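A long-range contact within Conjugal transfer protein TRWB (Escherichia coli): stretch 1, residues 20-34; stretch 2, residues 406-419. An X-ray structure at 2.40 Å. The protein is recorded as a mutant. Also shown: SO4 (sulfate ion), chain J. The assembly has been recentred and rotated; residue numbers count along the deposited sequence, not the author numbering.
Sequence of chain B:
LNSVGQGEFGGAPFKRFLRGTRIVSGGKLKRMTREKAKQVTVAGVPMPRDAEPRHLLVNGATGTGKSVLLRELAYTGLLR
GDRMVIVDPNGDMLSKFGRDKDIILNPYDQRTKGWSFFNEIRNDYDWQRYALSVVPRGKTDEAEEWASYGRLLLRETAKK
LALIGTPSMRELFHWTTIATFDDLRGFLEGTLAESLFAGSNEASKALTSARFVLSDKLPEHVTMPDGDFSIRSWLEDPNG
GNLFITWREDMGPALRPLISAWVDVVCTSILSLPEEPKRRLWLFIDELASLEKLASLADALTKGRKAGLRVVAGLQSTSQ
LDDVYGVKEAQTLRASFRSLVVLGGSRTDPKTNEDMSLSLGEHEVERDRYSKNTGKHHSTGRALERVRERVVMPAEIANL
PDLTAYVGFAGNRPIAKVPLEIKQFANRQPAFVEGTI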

ATOM      1  N   GLY B  20      -1.734  -5.475  34.731  1.00 31.11           N
ATOM      2  CA  GLY B  20      -2.003  -4.401  33.792  1.00 32.15           C
ATOM      3  C   GLY B  20      -1.826  -2.996  34.346  1.00 34.55           C
ATOM      4  O   GLY B  20      -0.990  -2.751  35.227  1.00 35.71           O
ATOM      5  N   THR B  21      -2.621  -2.071  33.821  1.00 32.52           N
ATOM      6  CA  THR B  21      -2.569  -0.675  34.228  1.00 33.77           C
ATOM      7  C   THR B  21      -3.370  -0.395  35.492  1.00 35.60           C
ATOM      8  O   THR B  21      -4.537  -0.771  35.604  1.00 34.98           O
ATOM      9  CB  THR B  21      -3.096   0.252  33.101  1.00 34.40           C
ATOM     10  OG1 THR B  21      -2.181   0.227  32.001  1.00 35.35           O
ATOM     11  CG2 THR B  21      -3.246   1.688  33.600  1.00 31.80           C
ATOM     12  N   ARG B  22      -2.733   0.277  36.443  1.00 34.94           N
ATOM     13  CA  ARG B  22      -3.393   0.623  37.687  1.00 35.63           C
ATOM     14  C   ARG B  22      -3.789   2.080  37.609  1.00 35.40           C
ATOM     15  O   ARG B  22      -3.003   2.911  37.179  1.00 35.97           O
ATOM     16  CB  ARG B  22      -2.441   0.426  38.864  1.00 35.28           C
ATOM     17  CG  ARG B  22      -2.015  -1.012  39.105  1.00 35.58           C
ATOM     18  CD  ARG B  22      -0.885  -1.070  40.110  1.00 35.00           C
ATOM     19  NE  ARG B  22       0.334  -0.427  39.615  1.00 35.61           N
ATOM     20  CZ  ARG B  22       1.356  -0.064  40.388  1.00 37.31           C
ATOM     21  NH1 ARG B  22       1.308  -0.271  41.698  1.00 39.98           N
ATOM     22  NH2 ARG B  22       2.433   0.493  39.855  1.00 39.19           N
ATOM     23  N   ILE B  23      -5.018   2.398  37.987  1.00 35.53           N
ATOM     24  CA  ILE B  23      -5.423   3.791  37.985  1.00 34.10           C
ATOM     25  C   ILE B  23      -5.642   4.139  39.444  1.00 34.76           C
ATOM     26  O   ILE B  23      -6.249   3.387  40.199  1.00 33.11           O
ATOM     27  CB  ILE B  23      -6.693   4.052  37.141  1.00 30.89           C
ATOM     28  CG1 ILE B  23      -7.000   5.557  37.148  1.00 34.12           C
ATOM     29  CG2 ILE B  23      -7.848   3.212  37.642  1.00 30.35           C
ATOM     30  CD1 ILE B  23      -8.118   5.987  36.207  1.00 32.77           C
ATOM     31  N   VAL B  24      -5.109   5.286  39.831  1.00 37.71           N
ATOM     32  CA  VAL B  24      -5.156   5.748  41.202  1.00 38.41           C
ATOM     33  C   VAL B  24      -5.735   7.160  41.201  1.00 40.26           C
ATOM     34  O   VAL B  24      -5.939   7.746  40.136  1.00 43.45           O
ATOM     35  CB  VAL B  24      -3.701   5.682  41.764  1.00 36.84           C
ATOM     36  CG1 VAL B  24      -3.166   7.045  42.111  1.00 38.35           C
ATOM     37  CG2 VAL B  24      -3.649   4.754  42.915  1.00 35.19           C
ATOM     38  N   SER B  25      -6.033   7.698  42.379  1.00 40.50           N
ATOM     39  CA  SER B  25      -6.585   9.052  42.474  1.00 38.70           C
ATOM     40  C   SER B  25      -5.434  10.044  42.328  1.00 37.32           C
ATOM     41  O   SER B  25      -4.280   9.708  42.603  1.00 36.19           O
ATOM     42  CB  SER B  25      -7.261   9.266  43.833  1.00 40.60           C
ATOM     43  OG  SER B  25      -6.294   9.422  44.866  1.00 39.73           O
ATOM     44  N   GLY B  26      -5.731  11.260  41.892  1.00 37.08           N
ATOM     45  CA  GLY B  26      -4.670  12.235  41.752  1.00 36.73           C
ATOM     46  C   GLY B  26      -3.904  12.369  43.057  1.00 38.24           C
ATOM     47  O   GLY B  26      -2.670  12.369  43.083  1.00 36.95           O
ATOM     48  N   GLY B  27      -4.644  12.473  44.154  1.00 38.51           N
ATOM     49  CA  GLY B  27      -4.014  12.619  45.450  1.00 37.39           C
ATOM     50  C   GLY B  27      -3.040  11.508  45.767  1.00 38.32           C
ATOM     51  O   GLY B  27      -1.912  11.763  46.204  1.00 39.63           O
ATOM     52  N   LYS B  28      -3.476  10.270  45.549  1.00 37.70           N
ATOM     53  CA  LYS B  28      -2.630   9.114  45.819  1.00 36.57           C
ATOM     54  C   LYS B  28      -1.376   9.055  44.931  1.00 37.81           C
ATOM     55  O   LYS B  28      -0.311   8.613  45.379  1.00 36.54           O
ATOM     56  CB  LYS B  28      -3.442   7.828  45.678  1.00 32.84           C
ATOM     57  CG  LYS B  28      -2.611   6.583  45.888  1.00 34.07           C
ATOM     58  CD  LYS B  28      -3.478   5.352  46.046  1.00 33.56           C
ATOM     59  CE  LYS B  28      -2.624   4.101  46.139  1.00 33.72           C
ATOM     60  NZ  LYS B  28      -3.457   2.873  46.117  1.00 33.06           N
ATOM     61  N   LEU B  29      -1.488   9.494  43.679  1.00 37.45           N
ATOM     62  CA  LEU B  29      -0.323   9.482  42.795  1.00 37.98           C
ATOM     63  C   LEU B  29       0.706  10.503  43.285  1.00 38.49           C
ATOM     64  O   LEU B  29       1.908  10.214  43.346  1.00 36.09           O
ATOM     65  CB  LEU B  29      -0.734   9.811  41.353  1.00 37.10           C
ATOM     66  CG  LEU B  29       0.368   9.910  40.288  1.00 36.85           C
ATOM     67  CD1 LEU B  29       1.146   8.611  40.224  1.00 35.37           C
ATOM     68  CD2 LEU B  29      -0.265  10.235  38.936  1.00 37.17           C
ATOM     69  N   LYS B  30       0.225  11.695  43.637  1.00 41.38           N
ATOM     70  CA  LYS B  30       1.092  12.768  44.134  1.00 46.21           C
ATOM     71  C   LYS B  30       1.837  12.221  45.348  1.00 46.63           C
ATOM     72  O   LYS B  30       3.019  12.495  45.561  1.00 46.82           O
ATOM     73  CB  LYS B  30       0.244  14.005  44.513  1.00 48.47           C
ATOM     74  CG  LYS B  30      -0.581  14.544  43.333  1.00 53.01           C
ATOM     75  CD  LYS B  30      -1.480  15.746  43.639  1.00 55.59           C
ATOM     76  CE  LYS B  30      -2.274  16.110  42.377  1.00 56.90           C
ATOM     77  NZ  LYS B  30      -3.311  17.157  42.558  1.00 58.81           N
ATOM     78  N   ARG B  31       1.129  11.416  46.126  1.00 46.19           N
ATOM     79  CA  ARG B  31       1.680  10.805  47.322  1.00 47.76           C
ATOM     80  C   ARG B  31       2.812   9.859  46.941  1.00 48.65           C
ATOM     81  O   ARG B  31       3.878   9.862  47.553  1.00 48.05           O
ATOM     82  CB  ARG B  31       0.569  10.029  48.038  1.00 48.24           C
ATOM     83  CG  ARG B  31       0.811   9.719  49.508  1.00 47.10           C
ATOM     84  CD  ARG B  31      -0.336   8.903  50.076  1.00 46.12           C
ATOM     85  NE  ARG B  31      -1.615   9.561  49.882  1.00 47.14           N
ATOM     86  CZ  ARG B  31      -2.729   8.919  49.563  1.00 45.63           C
ATOM     87  NH1 ARG B  31      -2.699   7.609  49.407  1.00 41.77           N
ATOM     88  NH2 ARG B  31      -3.864   9.589  49.402  1.00 47.11           N
ATOM     89  N   MET B  32       2.567   9.052  45.912  1.00 48.22           N
ATOM     90  CA  MET B  32       3.542   8.070  45.436  1.00 47.94           C
ATOM     91  C   MET B  32       4.746   8.611  44.654  1.00 48.37           C
ATOM     92  O   MET B  32       5.827   8.028  44.714  1.00 45.08           O
ATOM     93  CB  MET B  32       2.839   7.019  44.576  1.00 49.45           C
ATOM     94  CG  MET B  32       1.719   6.271  45.276  1.00 49.17           C
ATOM     95  SD  MET B  32       0.897   5.114  44.151  1.00 49.90           S
ATOM     96  CE  MET B  32       2.163   3.903  43.942  1.00 48.26           C
ATOM     97  N   THR B  33       4.569   9.697  43.906  1.00 47.79           N
ATOM     98  CA  THR B  33       5.682  10.246  43.139  1.00 48.19           C
ATOM     99  C   THR B  33       6.434  11.300  43.925  1.00 50.02           C
ATOM    100  O   THR B  33       7.540  11.681  43.545  1.00 50.33           O
ATOM    101  CB  THR B  33       5.212  10.876  41.823  1.00 45.61           C
ATOM    102  OG1 THR B  33       4.297  11.940  42.092  1.00 43.04           O
ATOM    103  CG2 THR B  33       4.518   9.855  40.984  1.00 43.26           C
ATOM    104  N   ARG B  34       5.826  11.774  45.014  1.00 53.18           N
ATOM    105  CA  ARG B  34       6.439  12.794  45.864  1.00 55.37           C
ATOM    106  C   ARG B  34       7.826  12.332  46.279  1.00 54.83           C
ATOM    107  O   ARG B  34       8.024  11.203  46.728  1.00 54.95           O
ATOM    108  CB  ARG B  34       5.579  13.058  47.098  1.00 58.80           C
ATOM    109  CG  ARG B  34       6.091  14.172  47.989  1.00 62.31           C
ATOM    110  CD  ARG B  34       4.930  14.818  48.732  1.00 67.87           C
ATOM    111  NE  ARG B  34       5.373  15.757  49.759  1.00 71.96           N
ATOM    112  CZ  ARG B  34       6.104  15.417  50.819  1.00 74.16           C
ATOM    113  NH1 ARG B  34       6.483  14.154  50.996  1.00 75.04           N
ATOM    114  NH2 ARG B  34       6.452  16.339  51.708  1.00 74.77           N
ATOM    115  N   TYR B 406      -4.758  12.670  31.947  1.00 36.87           N
ATOM    116  CA  TYR B 406      -4.400  11.373  32.474  1.00 34.85           C
ATOM    117  C   TYR B 406      -2.880  11.382  32.488  1.00 33.41           C
ATOM    118  O   TYR B 406      -2.251  11.477  31.444  1.00 33.18           O
ATOM    119  CB  TYR B 406      -4.909  10.258  31.573  1.00 35.77           C
ATOM    120  CG  TYR B 406      -6.364   9.937  31.790  1.00 37.53           C
ATOM    121  CD1 TYR B 406      -6.771   9.211  32.908  1.00 38.89           C
ATOM    122  CD2 TYR B 406      -7.340  10.357  30.887  1.00 37.57           C
ATOM    123  CE1 TYR B 406      -8.112   8.909  33.126  1.00 38.70           C
ATOM    124  CE2 TYR B 406      -8.691  10.056  31.098  1.00 37.24           C
ATOM    125  CZ  TYR B 406      -9.062   9.332  32.221  1.00 38.88           C
ATOM    126  OH  TYR B 406     -10.382   9.032  32.448  1.00 42.02           O
ATOM    127  N   VAL B 407      -2.295  11.311  33.678  1.00 33.03           N
ATOM    128  CA  VAL B 407      -0.849  11.326  33.821  1.00 32.51           C
ATOM    129  C   VAL B 407      -0.283   9.922  34.003  1.00 34.75           C
ATOM    130  O   VAL B 407      -0.643   9.222  34.956  1.00 36.29           O
ATOM    131  CB  VAL B 407      -0.425  12.201  35.026  1.00 33.31           C
ATOM    132  CG1 VAL B 407       1.096  12.271  35.125  1.00 31.10           C
ATOM    133  CG2 VAL B 407      -1.021  13.595  34.875  1.00 32.72           C
ATOM    134  N   GLY B 408       0.599   9.522  33.085  1.00 32.34           N
ATOM    135  CA  GLY B 408       1.220   8.210  33.147  1.00 31.59           C
ATOM    136  C   GLY B 408       2.732   8.297  33.054  1.00 31.98           C
ATOM    137  O   GLY B 408       3.297   8.272  31.969  1.00 31.71           O
ATOM    138  N   PHE B 409       3.388   8.402  34.201  1.00 32.90           N
ATOM    139  CA  PHE B 409       4.841   8.494  34.246  1.00 32.42           C
ATOM    140  C   PHE B 409       5.480   7.181  33.838  1.00 33.30           C
ATOM    141  O   PHE B 409       4.850   6.130  33.915  1.00 34.02           O
ATOM    142  CB  PHE B 409       5.298   8.887  35.648  1.00 30.88           C
ATOM    143  CG  PHE B 409       4.938  10.296  36.026  1.00 33.48           C
ATOM    144  CD1 PHE B 409       5.439  11.377  35.299  1.00 34.54           C
ATOM    145  CD2 PHE B 409       4.104  10.554  37.106  1.00 33.48           C
ATOM    146  CE1 PHE B 409       5.111  12.702  35.649  1.00 34.85           C
ATOM    147  CE2 PHE B 409       3.769  11.874  37.465  1.00 34.98           C
ATOM    148  CZ  PHE B 409       4.273  12.945  36.735  1.00 34.40           C
ATOM    149  N   ALA B 410       6.736   7.255  33.409  1.00 32.50           N
ATOM    150  CA  ALA B 410       7.486   6.084  32.967  1.00 32.71           C
ATOM    151  C   ALA B 410       7.624   5.059  34.078  1.00 33.95           C
ATOM    152  O   ALA B 410       7.478   5.389  35.259  1.00 31.99           O
ATOM    153  CB  ALA B 410       8.863   6.510  32.481  1.00 31.98           C
ATOM    154  N   GLY B 411       7.904   3.817  33.696  1.00 35.00           N
ATOM    155  CA  GLY B 411       8.070   2.770  34.682  1.00 37.21           C
ATOM    156  C   GLY B 411       6.778   2.210  35.256  1.00 38.20           C
ATOM    157  O   GLY B 411       5.703   2.328  34.661  1.00 38.16           O
ATOM    158  N   ASN B 412       6.893   1.606  36.432  1.00 38.44           N
ATOM    159  CA  ASN B 412       5.763   0.981  37.096  1.00 38.86           C
ATOM    160  C   ASN B 412       5.006   1.943  38.001  1.00 38.81           C
ATOM    161  O   ASN B 412       5.028   1.822  39.222  1.00 39.11           O
ATOM    162  CB  ASN B 412       6.271  -0.227  37.879  1.00 37.87           C
ATOM    163  CG  ASN B 412       5.159  -1.068  38.424  1.00 41.40           C
ATOM    164  OD1 ASN B 412       4.154  -1.292  37.755  1.00 41.35           O
ATOM    165  ND2 ASN B 412       5.334  -1.563  39.643  1.00 42.14           N
ATOM    166  N   ARG B 413       4.336   2.907  37.379  1.00 37.77           N
ATOM    167  CA  ARG B 413       3.554   3.903  38.100  1.00 38.13           C
ATOM    168  C   ARG B 413       2.109   3.814  37.663  1.00 37.02           C
ATOM    169  O   ARG B 413       1.823   3.624  36.483  1.00 36.94           O
ATOM    170  CB  ARG B 413       4.018   5.318  37.766  1.00 38.34           C
ATOM    171  CG  ARG B 413       5.497   5.513  37.725  1.00 41.91           C
ATOM    172  CD  ARG B 413       6.059   5.742  39.088  1.00 42.35           C
ATOM    173  NE  ARG B 413       7.465   6.100  38.993  1.00 48.17           N
ATOM    174  CZ  ARG B 413       8.213   6.456  40.031  1.00 50.05           C
ATOM    175  NH1 ARG B 413       7.680   6.498  41.255  1.00 49.08           N
ATOM    176  NH2 ARG B 413       9.493   6.776  39.841  1.00 49.93           N
ATOM    177  N   PRO B 414       1.173   3.943  38.605  1.00 35.99           N
ATOM    178  CA  PRO B 414      -0.220   3.876  38.166  1.00 34.93           C
ATOM    179  C   PRO B 414      -0.533   5.196  37.454  1.00 34.91           C
ATOM    180  O   PRO B 414       0.253   6.141  37.530  1.00 32.87           O
ATOM    181  CB  PRO B 414      -0.983   3.716  39.477  1.00 35.61           C
ATOM    182  CG  PRO B 414      -0.116   4.439  40.458  1.00 36.62           C
ATOM    183  CD  PRO B 414       1.269   3.982  40.071  1.00 35.72           C
ATOM    184  N   ILE B 415      -1.655   5.258  36.745  1.00 33.76           N
ATOM    185  CA  ILE B 415      -2.033   6.483  36.057  1.00 33.79           C
ATOM    186  C   ILE B 415      -3.115   7.157  36.897  1.00 35.24           C
ATOM    187  O   ILE B 415      -3.757   6.510  37.730  1.00 35.83           O
ATOM    188  CB  ILE B 415      -2.599   6.206  34.645  1.00 32.60           C
ATOM    189  CG1 ILE B 415      -3.913   5.435  34.762  1.00 32.23           C
ATOM    190  CG2 ILE B 415      -1.579   5.443  33.810  1.00 30.47           C
ATOM    191  CD1 ILE B 415      -4.621   5.201  33.446  1.00 35.76           C
ATOM    192  N   ALA B 416      -3.319   8.451  36.671  1.00 35.36           N
ATOM    193  CA  ALA B 416      -4.316   9.198  37.419  1.00 35.39           C
ATOM    194  C   ALA B 416      -5.022  10.256  36.568  1.00 35.64           C
ATOM    195  O   ALA B 416      -4.405  10.887  35.717  1.00 35.63           O
ATOM    196  CB  ALA B 416      -3.648   9.860  38.613  1.00 33.20           C
ATOM    197  N   LYS B 417      -6.320  10.436  36.797  1.00 38.26           N
ATOM    198  CA  LYS B 417      -7.094  11.447  36.094  1.00 39.35           C
ATOM    199  C   LYS B 417      -7.025  12.657  37.017  1.00 42.04           C
ATOM    200  O   LYS B 417      -7.583  12.652  38.115  1.00 42.57           O
ATOM    201  CB  LYS B 417      -8.536  10.985  35.924  1.00 41.37           C
ATOM    202  CG  LYS B 417      -9.444  11.940  35.163  1.00 43.35           C
ATOM    203  CD  LYS B 417     -10.859  11.378  35.129  1.00 44.65           C
ATOM    204  CE  LYS B 417     -11.844  12.370  34.557  1.00 48.48           C
ATOM    205  NZ  LYS B 417     -13.235  11.845  34.576  1.00 50.31           N
ATOM    206  N   VAL B 418      -6.311  13.683  36.574  1.00 43.51           N
ATOM    207  CA  VAL B 418      -6.113  14.891  37.358  1.00 45.10           C
ATOM    208  C   VAL B 418      -6.544  16.127  36.578  1.00 47.54           C
ATOM    209  O   VAL B 418      -6.494  16.143  35.351  1.00 47.97           O
ATOM    210  CB  VAL B 418      -4.617  15.030  37.741  1.00 45.75           C
ATOM    211  CG1 VAL B 418      -4.352  16.372  38.387  1.00 47.98           C
ATOM    212  CG2 VAL B 418      -4.227  13.922  38.689  1.00 43.48           C
ATOM    213  N   PRO B 419      -7.004  17.170  37.280  1.00 48.44           N
ATOM    214  CA  PRO B 419      -7.413  18.376  36.566  1.00 48.60           C
ATOM    215  C   PRO B 419      -6.247  19.361  36.446  1.00 50.10           C
ATOM    216  O   PRO B 419      -5.339  19.392  37.289  1.00 48.34           O
ATOM    217  CB  PRO B 419      -8.533  18.915  37.436  1.00 47.56           C
ATOM    218  CG  PRO B 419      -8.017  18.614  38.792  1.00 48.02           C
ATOM    219  CD  PRO B 419      -7.532  17.185  38.656  1.00 47.81           C
TER
HETATM  220  S   SO4 J 602      -6.679   8.478  48.553  0.85 57.92           S
HETATM  221  O1  SO4 J 602      -6.282   9.902  48.456  0.85 56.40           O
HETATM  222  O2  SO4 J 602      -5.487   7.611  48.559  0.85 58.11           O
HETATM  223  O3  SO4 J 602      -7.452   8.271  49.795  0.85 58.29           O
HETATM  224  O4  SO4 J 602      -7.521   8.102  47.401  0.85 57.87           O
HETATM  225  O   HOH W   1       0.046   1.573  35.712  1.00 50.96           O

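Two segments nearly 400 residues apart in sequence meet along a short parallel β pairing and a helix packed beside it, burying 836 Å² in all. Pro 414, Arg 22 and Leu 29 cover the most surface.

Pro 414 points toward the first stretch just before the pairing begins. Its ring meets Val 24 (Pro 414 CG to Val 24 CB, 4.0 Å) and Met 32 (Pro 414 CG to Met 32 SD, 3.9 Å), so one compact, rigid residue fills the space between the incoming strand and the helix. The pairing is made by its neighbour: Ile 415 N donates to Arg 22 O (2.7 Å), and Val 24 N donates back to Ile 415 O (2.8 Å). These two bonds bracket Ile 23, whose side chain lies on the same face of the sheet as that of Ile 415 (CG1 to CG1, 3.9 Å). Ile 23 CD1 lies at the edge of the Tyr 406 ring, 4.2 Å from Tyr 406 CE1.

Arg 22, partly exposed, leaves its backbone sideways, but its side chain is long enough to span from the pairing to Asn 412. Pro 414 CD lies over one face of the guanidinium, while Arg 22 NH2 comes within 3.0 Å of Asn 412 O at its edge. A water accepts from Arg 22 N (3.2 Å) and donates to Arg 413 O (2.8 Å), bridging the two backbones.

Leu 29 points from the helix toward the second stretch, an apolar side chain buried with Pro 414 and Ala 416. Ala 416 CB is enclosed by Leu 29 CD2 (3.4 Å), Val 24 O (3.5 Å) and Gly 26 CA (4.1 Å), leaving little room beyond a methyl. Nearby, Gly 26 CA lies 3.5 Å from Val 418 CG2; a β-carbon on Gly 26 would clash with that methyl. Ser 25 caps the helix, Ser 25 OG accepting from Lys 28 N (3.0 Å).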